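Local atomic coordinates of ATP-dependent DNA helicase (Mycobacterium smegmatis, PDB entry 5V9X), a protein that unwinds RNA:DNA hybrids as a 3'-to-5' helicase of the Lhr family, tracking along single-stranded DNA and using ATP hydrolysis as its energy source. Residues P791-G796 with P800-R805; K431-L436 with L669-E674; S208-D213 with A220-L225. All coordinates share one frame; numbering follows the deposited sequence.

Contact 1: P791-G796 with P800-R805; sequences PRRHPG and PLWHQR
The carbonyl oxygen of P800 takes two backbone bonds, from H803 N and from Q804 N, each 3.0 Å from P800 O. P800 holds the N-cap position, so these bonds close the first turn of helix 801-815. The turn carries H803 toward the loop 791-796. R793 reaches in from the loop side. Its CG sits over one face of the H803 imidazole as a CH-pi contact, 3.6 Å from R793 CG to the H803 ring centroid and 15° off the ring normal. CG of H803 is anti to its own backbone N (chi1 -173°), which swings the ring out to the loop. R792 CA lies at the edge of the same ring. P791 O is 3.5 Å from H803 ND1, but the angle is too poor for a hydrogen bond.

The contact is a short loop folded back on the helix that follows it, within the DEAD/H associated region of this helicase. The two segments are separated by three residues of loop. The nearest atom of the contact is about 4 Å from the bound DNA. Beyond CG the R793 chain bends at chi2 and chi3. This brings one guanidinium face against the six-membered part of W802, with R793 NE 4.1 Å from W802 CH2. The two planes are 60° apart, so the guanidinium does not lie flat on the indole. The middle of one W802 face is instead covered by H803 CB. The R793 CG also touches P800, at 4.2 Å from P800 CD.

R792 points the other way. Its NH1 has its main partner in T544 OG1. R792 NH1 also bonds P795 O at 3.0 Å, from above the carbonyl plane. On the helix side, R805 forms a salt bridge with E574.

Contact 2: K431-L436 with L669-E674; sequences KHRTDL and LREQRE. With nucleotides of chain B.
The H432 imidazole has the cytosine of DC3 of chain B over one face and D435 CB over the other. Both lie over the ring centre, with DC3 N3 3.3 Å above the plane. At the edge of the R433 guanidinium lies the E671 carboxylate.

Segment 431-436 leads from the loop after strand 424-429 into helix 433-448 in the second RecA-like domain, whose parallel sheet also takes in strand 657-659. Helix 661-676 follows that strand and carries E671. The salt bridge links the start of the 433-448 region to helix 661-676, far away in sequence.

R433 NH2 is 3.1 Å from E671 OE1. The hydrogen bond in this salt bridge is weak, with an angle of 149° at the hydrogen. The two side chains meet at about a right angle and their flat ends are 54° apart, so they do not form a coplanar, two-pronged pair. P865 of helix 865-870 packs against both R433 and E671.

The DNA side is gripped by K431. K431 NZ bonds DC4 OP1 of chain B at 3.1 Å and, weakly, DC3 O3' of chain B. The chain bends at chi3 (63°), which lays CE along the DC3 sugar. D435 ties the turn together, D435 OD2 accepting K431 N at 2.8 Å on the anti side, somewhat out of the carboxylate plane.

Contact 3: S208-D213 with A220-L225; sequences SLERLD and AQRIGL
R222 NH2 is held by two carboxylates, D213 OD2 at 2.8 Å and E210 OE1 at 3.1 Å. The three residues form a salt-bridge network, in which the bond to E210 is weak. It links helix 200-213 to strand 221-226 in the first RecA-like domain, where the helix is the crossover of a beta-alpha-beta unit between the neighbouring parallel strands 187-191 and 221-226. The helix and strand segments run nearly antiparallel, at 154°, with their axes 11.5 Å apart.

R222 is extended from CG to NE, so it spans the gap from the sheet. D213 comes to the guanidinium edge, but OD2 is tilted 28° out of its plane and NH2 lies above the carboxylate plane. Just before the strand begins, A220 N gives a weak bond to D213 OD1, 3.3 Å away. L209 CB covers one guanidinium face, 3.6 Å from R222 NH2. E210 points its CB away, and a bend at chi2 (-60°) brings OE1 back to the arginine.

Further out, the sequence after L225 fits the SAT motif of superfamily 2 helicases. R222 N is bonded to N64 OD1. R222 NH1 bonds L239 O, which fixes the other end of the guanidinium.

Overall arrangement
The three contacts lie in series along the chain and do not touch. Contact 3 belongs to the first RecA-like domain, contact 2 to the edge of the second, and contact 1 to the C-terminal DEAD/H associated region. Contacts 2 and 3 are on opposite sides of the chain's centre, 48 Å apart between centres. Contact 1 is about 33 Å from contact 3 and 45 Å from contact 2, centre to centre. Their distances from the DNA differ. In contact 2, K431 and H432 touch the DNA directly. Contact 1 comes close to it, and contact 3 stays further off. The AMP-PNP pocket is built from residues between 41 and 420, so both RecA-like domains contribute.

Contact 1: P791-G796 with P800-R805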
loop_
_atom_site.group_PDB
_atom_site.type_symbol
_atom_site.label_atom_id
_atom_site.label_comp_id
_atom_site.label_asym_id
_atom_site.label_seq_id
_atom_site.Cartn_x
_atom_site.Cartn_y
_atom_site.Cartn_z
ATOM N N PRO A 791 -20.460 4.670 -18.521
ATOM C CA PRO A 791 -21.441 5.752 -18.362
ATOM C C PRO A 791 -21.812 5.921 -16.895
ATOM O O PRO A 791 -22.105 4.948 -16.198
ATOM C CB PRO A 791 -22.634 5.279 -19.202
ATOM C CG PRO A 791 -22.492 3.796 -19.259
ATOM C CD PRO A 791 -21.017 3.513 -19.243
ATOM N N ARG A 792 -21.780 7.163 -16.425
ATOM C CA ARG A 792 -22.094 7.485 -15.041
ATOM C C ARG A 792 -23.504 8.061 -14.932
ATOM O O ARG A 792 -24.142 8.413 -15.927
ATOM C CB ARG A 792 -21.056 8.459 -14.466
ATOM C CG ARG A 792 -20.594 9.539 -15.432
ATOM C CD ARG A 792 -19.591 10.488 -14.784
ATOM N NE ARG A 792 -18.399 9.802 -14.293
ATOM C CZ ARG A 792 -17.398 10.407 -13.658
ATOM N NH1 ARG A 792 -17.444 11.715 -13.435
ATOM N NH2 ARG A 792 -16.350 9.707 -13.245
ATOM N N ARG A 793 -23.993 8.143 -13.690
ATOM C CA ARG A 793 -25.356 8.605 -13.448
ATOM C C ARG A 793 -25.455 10.124 -13.414
ATOM O O ARG A 793 -26.526 10.677 -13.685
ATOM C CB ARG A 793 -25.883 8.024 -12.136
ATOM C CG ARG A 793 -26.143 6.528 -12.173
ATOM C CD ARG A 793 -27.594 6.225 -11.839
ATOM N NE ARG A 793 -28.287 5.581 -12.950
ATOM C CZ ARG A 793 -29.607 5.452 -13.032
ATOM N NH1 ARG A 793 -30.385 5.933 -12.070
ATOM N NH2 ARG A 793 -30.151 4.850 -14.080
ATOM N N HIS A 794 -24.364 10.807 -13.073
ATOM C CA HIS A 794 -24.298 12.259 -13.050
ATOM C C HIS A 794 -22.927 12.646 -13.587
ATOM O O HIS A 794 -21.919 12.038 -13.197
ATOM C CB HIS A 794 -24.495 12.821 -11.635
ATOM C CG HIS A 794 -24.759 14.295 -11.600
ATOM N ND1 HIS A 794 -23.780 15.235 -11.844
ATOM C CD2 HIS A 794 -25.891 14.990 -11.340
ATOM C CE1 HIS A 794 -24.299 16.446 -11.742
ATOM N NE2 HIS A 794 -25.579 16.326 -11.437
ATOM N N PRO A 795 -22.857 13.635 -14.485
ATOM C CA PRO A 795 -21.562 13.953 -15.115
ATOM C C PRO A 795 -20.467 14.307 -14.125
ATOM O O PRO A 795 -19.314 13.904 -14.316
ATOM C CB PRO A 795 -21.906 15.138 -16.029
ATOM C CG PRO A 795 -23.363 14.991 -16.304
ATOM C CD PRO A 795 -23.958 14.436 -15.043
ATOM N N GLY A 796 -20.794 15.039 -13.064
ATOM C CA GLY A 796 -19.793 15.437 -12.095
ATOM C C GLY A 796 -19.780 14.588 -10.840
ATOM O O GLY A 796 -19.452 15.080 -9.757
ATOM N N PRO A 800 -22.384 5.220 -8.543
ATOM C CA PRO A 800 -22.372 4.280 -7.417
ATOM C C PRO A 800 -21.873 2.908 -7.845
ATOM O O PRO A 800 -21.847 2.562 -9.027
ATOM C CB PRO A 800 -23.840 4.231 -6.972
ATOM C CG PRO A 800 -24.615 4.728 -8.150
ATOM C CD PRO A 800 -23.736 5.734 -8.818
ATOM N N LEU A 801 -21.471 2.117 -6.849
ATOM C CA LEU A 801 -20.812 0.849 -7.138
ATOM C C LEU A 801 -21.750 -0.119 -7.850
ATOM O O LEU A 801 -21.322 -0.860 -8.744
ATOM C CB LEU A 801 -20.271 0.235 -5.848
ATOM C CG LEU A 801 -19.102 -0.735 -6.008
ATOM C CD1 LEU A 801 -18.010 -0.124 -6.871
ATOM C CD2 LEU A 801 -18.555 -1.088 -4.649
ATOM N N TRP A 802 -23.034 -0.122 -7.478
ATOM C CA TRP A 802 -23.992 -0.979 -8.170
ATOM C C TRP A 802 -24.097 -0.618 -9.645
ATOM O O TRP A 802 -24.362 -1.488 -10.483
ATOM C CB TRP A 802 -25.369 -0.888 -7.505
ATOM C CG TRP A 802 -26.063 0.434 -7.696
ATOM C CD1 TRP A 802 -26.061 1.491 -6.833
ATOM C CD2 TRP A 802 -26.868 0.836 -8.817
ATOM N NE1 TRP A 802 -26.810 2.524 -7.345
ATOM C CE2 TRP A 802 -27.314 2.149 -8.561
ATOM C CE3 TRP A 802 -27.252 0.214 -10.010
ATOM C CZ2 TRP A 802 -28.124 2.850 -9.454
ATOM C CZ3 TRP A 802 -28.054 0.913 -10.896
ATOM C CH2 TRP A 802 -28.481 2.217 -10.612
ATOM N N HIS A 803 -23.890 0.657 -9.980
ATOM C CA HIS A 803 -24.027 1.109 -11.358
ATOM C C HIS A 803 -22.758 0.856 -12.161
ATOM O O HIS A 803 -22.831 0.517 -13.348
ATOM C CB HIS A 803 -24.394 2.591 -11.382
ATOM C CG HIS A 803 -24.713 3.113 -12.746
ATOM N ND1 HIS A 803 -23.966 4.094 -13.361
ATOM C CD2 HIS A 803 -25.699 2.790 -13.616
ATOM C CE1 HIS A 803 -24.479 4.354 -14.549
ATOM N NE2 HIS A 803 -25.530 3.576 -14.729
ATOM N N GLN A 804 -21.589 1.030 -11.539
ATOM C CA GLN A 804 -20.347 0.612 -12.180
ATOM C C GLN A 804 -20.410 -0.860 -12.561
ATOM O O GLN A 804 -20.106 -1.231 -13.699
ATOM C CB GLN A 804 -19.155 0.875 -11.258
ATOM C CG GLN A 804 -18.689 2.320 -11.209
ATOM C CD GLN A 804 -17.372 2.486 -10.471
ATOM O OE1 GLN A 804 -16.724 1.505 -10.107
ATOM N NE2 GLN A 804 -16.971 3.731 -10.246
ATOM N N ARG A 805 -20.828 -1.711 -11.620
ATOM C CA ARG A 805 -20.902 -3.145 -11.880
ATOM C C ARG A 805 -21.840 -3.454 -13.040
ATOM O O ARG A 805 -21.493 -4.220 -13.945
ATOM C CB ARG A 805 -21.359 -3.876 -10.620
ATOM C CG ARG A 805 -20.361 -3.830 -9.490
ATOM C CD ARG A 805 -21.046 -4.036 -8.162
ATOM N NE ARG A 805 -20.080 -4.203 -7.085
ATOM C CZ ARG A 805 -20.384 -4.107 -5.796
ATOM N NH1 ARG A 805 -21.630 -3.840 -5.428
ATOM N NH2 ARG A 805 -19.443 -4.280 -4.879
#

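Contact 2: K431-L436 with L669-E674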
loop_
_atom_site.group_PDB
_atom_site.type_symbol
_atom_site.label_atom_id
_atom_site.label_comp_id
_atom_site.label_asym_id
_atom_site.label_seq_id
_atom_site.Cartn_x
_atom_site.Cartn_y
_atom_site.Cartn_z
ATOM N N LYS A 431 -3.675 -11.364 16.732
ATOM C CA LYS A 431 -5.104 -11.547 16.954
ATOM C C LYS A 431 -5.477 -12.998 17.217
ATOM O O LYS A 431 -6.414 -13.259 17.982
ATOM C CB LYS A 431 -5.900 -11.035 15.748
ATOM C CG LYS A 431 -5.923 -9.520 15.612
ATOM C CD LYS A 431 -6.582 -9.076 14.309
ATOM C CE LYS A 431 -8.042 -9.484 14.238
ATOM N NZ LYS A 431 -8.704 -8.979 13.001
ATOM N N HIS A 432 -4.768 -13.945 16.608
ATOM C CA HIS A 432 -5.072 -15.363 16.766
ATOM C C HIS A 432 -3.785 -16.162 16.587
ATOM O O HIS A 432 -2.695 -15.597 16.453
ATOM C CB HIS A 432 -6.168 -15.793 15.785
ATOM C CG HIS A 432 -5.869 -15.454 14.359
ATOM N ND1 HIS A 432 -6.057 -14.192 13.839
ATOM C CD2 HIS A 432 -5.398 -16.214 13.342
ATOM C CE1 HIS A 432 -5.714 -14.187 12.564
ATOM N NE2 HIS A 432 -5.312 -15.402 12.237
ATOM N N ARG A 433 -3.922 -17.490 16.572
ATOM C CA ARG A 433 -2.760 -18.371 16.640
ATOM C C ARG A 433 -1.831 -18.177 15.445
ATOM O O ARG A 433 -0.646 -17.869 15.611
ATOM C CB ARG A 433 -3.220 -19.825 16.750
ATOM C CG ARG A 433 -3.966 -20.129 18.043
ATOM C CD ARG A 433 -3.271 -21.219 18.841
ATOM N NE ARG A 433 -3.821 -22.544 18.567
ATOM C CZ ARG A 433 -3.297 -23.678 19.022
ATOM N NH1 ARG A 433 -2.200 -23.651 19.768
ATOM N NH2 ARG A 433 -3.865 -24.840 18.729
ATOM N N THR A 434 -2.345 -18.360 14.225
ATOM C CA THR A 434 -1.481 -18.223 13.053
ATOM C C THR A 434 -1.048 -16.784 12.813
ATOM O O THR A 434 -0.065 -16.559 12.098
ATOM C CB THR A 434 -2.169 -18.759 11.796
ATOM O OG1 THR A 434 -3.347 -17.989 11.521
ATOM C CG2 THR A 434 -2.534 -20.224 11.978
ATOM N N ASP A 435 -1.758 -15.805 13.378
ATOM C CA ASP A 435 -1.287 -14.429 13.294
ATOM C C ASP A 435 -0.022 -14.233 14.120
ATOM O O ASP A 435 0.804 -13.373 13.792
ATOM C CB ASP A 435 -2.380 -13.465 13.752
ATOM C CG ASP A 435 -2.027 -12.011 13.489
ATOM O OD1 ASP A 435 -1.144 -11.751 12.646
ATOM O OD2 ASP A 435 -2.630 -11.128 14.134
ATOM N N LEU A 436 0.147 -15.022 15.184
ATOM C CA LEU A 436 1.359 -14.939 15.993
ATOM C C LEU A 436 2.598 -15.243 15.161
ATOM O O LEU A 436 3.631 -14.576 15.302
ATOM C CB LEU A 436 1.256 -15.892 17.183
ATOM C CG LEU A 436 2.496 -16.131 18.044
ATOM C CD1 LEU A 436 2.970 -14.838 18.681
ATOM C CD2 LEU A 436 2.208 -17.182 19.104
ATOM N N LEU A 669 2.818 -25.094 17.261
ATOM C CA LEU A 669 3.602 -25.942 16.371
ATOM C C LEU A 669 3.591 -27.392 16.833
ATOM O O LEU A 669 3.553 -28.311 16.008
ATOM C CB LEU A 669 5.030 -25.411 16.275
ATOM C CG LEU A 669 5.109 -23.989 15.719
ATOM C CD1 LEU A 669 6.535 -23.467 15.753
ATOM C CD2 LEU A 669 4.549 -23.946 14.307
ATOM N N ARG A 670 3.622 -27.618 18.148
ATOM C CA ARG A 670 3.515 -28.978 18.668
ATOM C C ARG A 670 2.210 -29.628 18.227
ATOM O O ARG A 670 2.209 -30.740 17.688
ATOM C CB ARG A 670 3.628 -28.969 20.195
ATOM C CG ARG A 670 3.457 -30.340 20.827
ATOM C CD ARG A 670 3.682 -30.318 22.331
ATOM N NE ARG A 670 2.819 -29.360 23.016
ATOM C CZ ARG A 670 1.521 -29.546 23.244
ATOM N NH1 ARG A 670 0.922 -30.652 22.829
ATOM N NH2 ARG A 670 0.821 -28.617 23.882
ATOM N N GLU A 671 1.084 -28.937 18.437
ATOM C CA GLU A 671 -0.212 -29.495 18.058
ATOM C C GLU A 671 -0.310 -29.712 16.554
ATOM O O GLU A 671 -0.874 -30.714 16.101
ATOM C CB GLU A 671 -1.341 -28.585 18.533
ATOM C CG GLU A 671 -1.528 -28.534 20.037
ATOM C CD GLU A 671 -2.743 -27.721 20.431
ATOM O OE1 GLU A 671 -3.756 -27.773 19.701
ATOM O OE2 GLU A 671 -2.685 -27.022 21.464
ATOM N N GLN A 672 0.215 -28.773 15.761
ATOM C CA GLN A 672 0.232 -28.968 14.315
ATOM C C GLN A 672 1.105 -30.156 13.941
ATOM O O GLN A 672 0.770 -30.923 13.030
ATOM C CB GLN A 672 0.723 -27.704 13.613
ATOM C CG GLN A 672 0.676 -27.796 12.098
ATOM C CD GLN A 672 -0.736 -27.974 11.577
ATOM O OE1 GLN A 672 -1.683 -27.413 12.124
ATOM N NE2 GLN A 672 -0.885 -28.766 10.523
ATOM N N ARG A 673 2.229 -30.325 14.639
ATOM C CA ARG A 673 3.074 -31.491 14.421
ATOM C C ARG A 673 2.357 -32.772 14.839
ATOM O O ARG A 673 2.453 -33.794 14.153
ATOM C CB ARG A 673 4.389 -31.322 15.185
ATOM C CG ARG A 673 5.611 -31.913 14.501
ATOM C CD ARG A 673 6.905 -31.475 15.179
ATOM N NE ARG A 673 6.903 -31.744 16.616
ATOM C CZ ARG A 673 6.821 -30.807 17.556
ATOM N NH1 ARG A 673 6.742 -29.526 17.218
ATOM N NH2 ARG A 673 6.825 -31.149 18.838
ATOM N N GLU A 674 1.621 -32.730 15.952
ATOM C CA GLU A 674 0.881 -33.909 16.390
ATOM C C GLU A 674 -0.258 -34.249 15.438
ATOM O O GLU A 674 -0.672 -35.410 15.359
ATOM C CB GLU A 674 0.332 -33.699 17.800
ATOM C CG GLU A 674 1.391 -33.581 18.880
ATOM C CD GLU A 674 0.800 -33.228 20.231
ATOM O OE1 GLU A 674 -0.440 -33.108 20.326
ATOM O OE2 GLU A 674 1.573 -33.068 21.199
ATOM P P DC B 3 -11.846 -13.906 18.713
ATOM O OP1 DC B 3 -11.036 -13.421 19.851
ATOM O OP2 DC B 3 -13.275 -13.535 18.614
ATOM O "O5'" DC B 3 -11.103 -13.462 17.365
ATOM C "C5'" DC B 3 -10.540 -12.152 17.275
ATOM C "C4'" DC B 3 -10.240 -11.760 15.834
ATOM O "O4'" DC B 3 -9.362 -12.742 15.223
ATOM C "C3'" DC B 3 -11.457 -11.640 14.912
ATOM O "O3'" DC B 3 -11.316 -10.492 14.074
ATOM C "C2'" DC B 3 -11.390 -12.930 14.095
ATOM C "C1'" DC B 3 -9.888 -13.119 13.972
ATOM N N1 DC B 3 -9.477 -14.524 13.689
ATOM C C2 DC B 3 -9.018 -14.870 12.412
ATOM O O2 DC B 3 -8.964 -14.002 11.533
ATOM N N3 DC B 3 -8.644 -16.152 12.175
ATOM C C4 DC B 3 -8.716 -17.060 13.149
ATOM N N4 DC B 3 -8.338 -18.311 12.868
ATOM C C5 DC B 3 -9.182 -16.725 14.456
ATOM C C6 DC B 3 -9.544 -15.458 14.678
ATOM P P DC B 4 -12.197 -9.173 14.338
ATOM O OP1 DC B 4 -11.544 -8.053 13.623
ATOM O OP2 DC B 4 -12.434 -9.075 15.794
ATOM O "O5'" DC B 4 -13.592 -9.484 13.610
ATOM C "C5'" DC B 4 -13.658 -9.563 12.186
ATOM C "C4'" DC B 4 -14.712 -10.568 11.748
ATOM O "O4'" DC B 4 -14.566 -11.770 12.524
ATOM C "C3'" DC B 4 -16.158 -10.123 11.957
ATOM O "O3'" DC B 4 -16.706 -9.645 10.730
ATOM C "C2'" DC B 4 -16.892 -11.390 12.443
ATOM C "C1'" DC B 4 -15.791 -12.452 12.532
ATOM N N1 DC B 4 -15.860 -13.278 13.776
ATOM C C2 DC B 4 -16.573 -14.484 13.774
ATOM O O2 DC B 4 -17.140 -14.848 12.736
ATOM N N3 DC B 4 -16.622 -15.219 14.914
ATOM C C4 DC B 4 -15.996 -14.791 16.012
ATOM N N4 DC B 4 -16.073 -15.549 17.111
ATOM C C5 DC B 4 -15.264 -13.567 16.032
ATOM C C6 DC B 4 -15.222 -12.851 14.904
#

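Contact 3: S208-D213 with A220-L225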
loop_
_atom_site.group_PDB
_atom_site.type_symbol
_atom_site.label_atom_id
_atom_site.label_comp_id
_atom_site.label_asym_id
_atom_site.label_seq_id
_atom_site.Cartn_x
_atom_site.Cartn_y
_atom_site.Cartn_z
ATOM N N SER A 208 1.592 12.591 -14.232
ATOM C CA SER A 208 1.401 13.965 -13.776
ATOM C C SER A 208 2.712 14.740 -13.810
ATOM O O SER A 208 2.754 15.888 -14.267
ATOM C CB SER A 208 0.812 13.977 -12.363
ATOM O OG SER A 208 -0.533 13.534 -12.356
ATOM N N LEU A 209 3.799 14.115 -13.346
ATOM C CA LEU A 209 5.091 14.790 -13.323
ATOM C C LEU A 209 5.614 15.067 -14.729
ATOM O O LEU A 209 6.269 16.093 -14.950
ATOM C CB LEU A 209 6.100 13.962 -12.529
ATOM C CG LEU A 209 5.797 13.790 -11.037
ATOM C CD1 LEU A 209 6.863 12.938 -10.358
ATOM C CD2 LEU A 209 5.662 15.144 -10.347
ATOM N N GLU A 210 5.346 14.176 -15.688
ATOM C CA GLU A 210 5.764 14.444 -17.061
ATOM C C GLU A 210 4.926 15.554 -17.684
ATOM O O GLU A 210 5.442 16.373 -18.452
ATOM C CB GLU A 210 5.683 13.171 -17.903
ATOM C CG GLU A 210 6.769 12.147 -17.603
ATOM C CD GLU A 210 8.174 12.681 -17.850
ATOM O OE1 GLU A 210 9.104 12.262 -17.126
ATOM O OE2 GLU A 210 8.351 13.514 -18.766
ATOM N N ARG A 211 3.629 15.595 -17.365
ATOM C CA ARG A 211 2.798 16.716 -17.794
ATOM C C ARG A 211 3.286 18.023 -17.181
ATOM O O ARG A 211 3.207 19.083 -17.813
ATOM C CB ARG A 211 1.339 16.458 -17.429
ATOM C CG ARG A 211 0.700 15.318 -18.203
ATOM C CD ARG A 211 -0.669 14.969 -17.646
ATOM N NE ARG A 211 -1.554 16.128 -17.579
ATOM C CZ ARG A 211 -2.761 16.111 -17.022
ATOM N NH1 ARG A 211 -3.227 14.993 -16.483
ATOM N NH2 ARG A 211 -3.503 17.209 -17.002
ATOM N N LEU A 212 3.791 17.968 -15.946
ATOM C CA LEU A 212 4.412 19.143 -15.343
ATOM C C LEU A 212 5.628 19.590 -16.144
ATOM O O LEU A 212 5.729 20.757 -16.542
ATOM C CB LEU A 212 4.806 18.841 -13.896
ATOM C CG LEU A 212 5.583 19.936 -13.154
ATOM C CD1 LEU A 212 4.700 21.144 -12.878
ATOM C CD2 LEU A 212 6.180 19.398 -11.866
ATOM N N ASP A 213 6.555 18.662 -16.407
ATOM C CA ASP A 213 7.785 18.999 -17.118
ATOM C C ASP A 213 7.512 19.653 -18.468
ATOM O O ASP A 213 8.345 20.417 -18.967
ATOM C CB ASP A 213 8.642 17.744 -17.305
ATOM C CG ASP A 213 9.336 17.314 -16.026
ATOM O OD1 ASP A 213 9.240 18.048 -15.022
ATOM O OD2 ASP A 213 9.979 16.240 -16.026
ATOM N N ALA A 220 11.807 19.897 -13.979
ATOM C CA ALA A 220 12.214 20.169 -12.611
ATOM C C ALA A 220 13.121 19.066 -12.081
ATOM O O ALA A 220 13.076 17.917 -12.529
ATOM C CB ALA A 220 10.988 20.312 -11.710
ATOM N N GLN A 221 13.960 19.436 -11.119
ATOM C CA GLN A 221 14.762 18.464 -10.393
ATOM C C GLN A 221 13.862 17.641 -9.478
ATOM O O GLN A 221 13.015 18.194 -8.768
ATOM C CB GLN A 221 15.838 19.185 -9.582
ATOM C CG GLN A 221 16.768 18.284 -8.797
ATOM C CD GLN A 221 17.728 19.075 -7.926
ATOM O OE1 GLN A 221 17.355 20.090 -7.336
ATOM N NE2 GLN A 221 18.971 18.619 -7.847
ATOM N N ARG A 222 14.038 16.322 -9.497
ATOM C CA ARG A 222 13.186 15.405 -8.748
ATOM C C ARG A 222 13.966 14.788 -7.595
ATOM O O ARG A 222 15.054 14.240 -7.798
ATOM C CB ARG A 222 12.630 14.309 -9.658
ATOM C CG ARG A 222 11.742 14.836 -10.768
ATOM C CD ARG A 222 11.122 13.709 -11.568
ATOM N NE ARG A 222 10.387 14.208 -12.723
ATOM C CZ ARG A 222 9.702 13.442 -13.565
ATOM N NH1 ARG A 222 9.653 12.130 -13.384
ATOM N NH2 ARG A 222 9.063 13.992 -14.591
ATOM N N ILE A 223 13.400 14.866 -6.393
ATOM C CA ILE A 223 14.022 14.342 -5.183
ATOM C C ILE A 223 13.054 13.370 -4.523
ATOM O O ILE A 223 11.886 13.707 -4.298
ATOM C CB ILE A 223 14.412 15.471 -4.210
ATOM C CG1 ILE A 223 15.381 16.443 -4.888
ATOM C CG2 ILE A 223 15.024 14.893 -2.942
ATOM C CD1 ILE A 223 15.519 17.768 -4.170
ATOM N N GLY A 224 13.538 12.170 -4.217
ATOM C CA GLY A 224 12.728 11.150 -3.581
ATOM C C GLY A 224 13.289 10.767 -2.225
ATOM O O GLY A 224 14.503 10.787 -2.008
ATOM N N LEU A 225 12.388 10.409 -1.310
ATOM C CA LEU A 225 12.738 10.083 0.065
ATOM C C LEU A 225 12.001 8.822 0.492
ATOM O O LEU A 225 10.814 8.664 0.198
ATOM C CB LEU A 225 12.377 11.231 1.016
ATOM C CG LEU A 225 12.782 12.638 0.581
ATOM C CD1 LEU A 225 12.155 13.686 1.485
ATOM C CD2 LEU A 225 14.291 12.765 0.575
#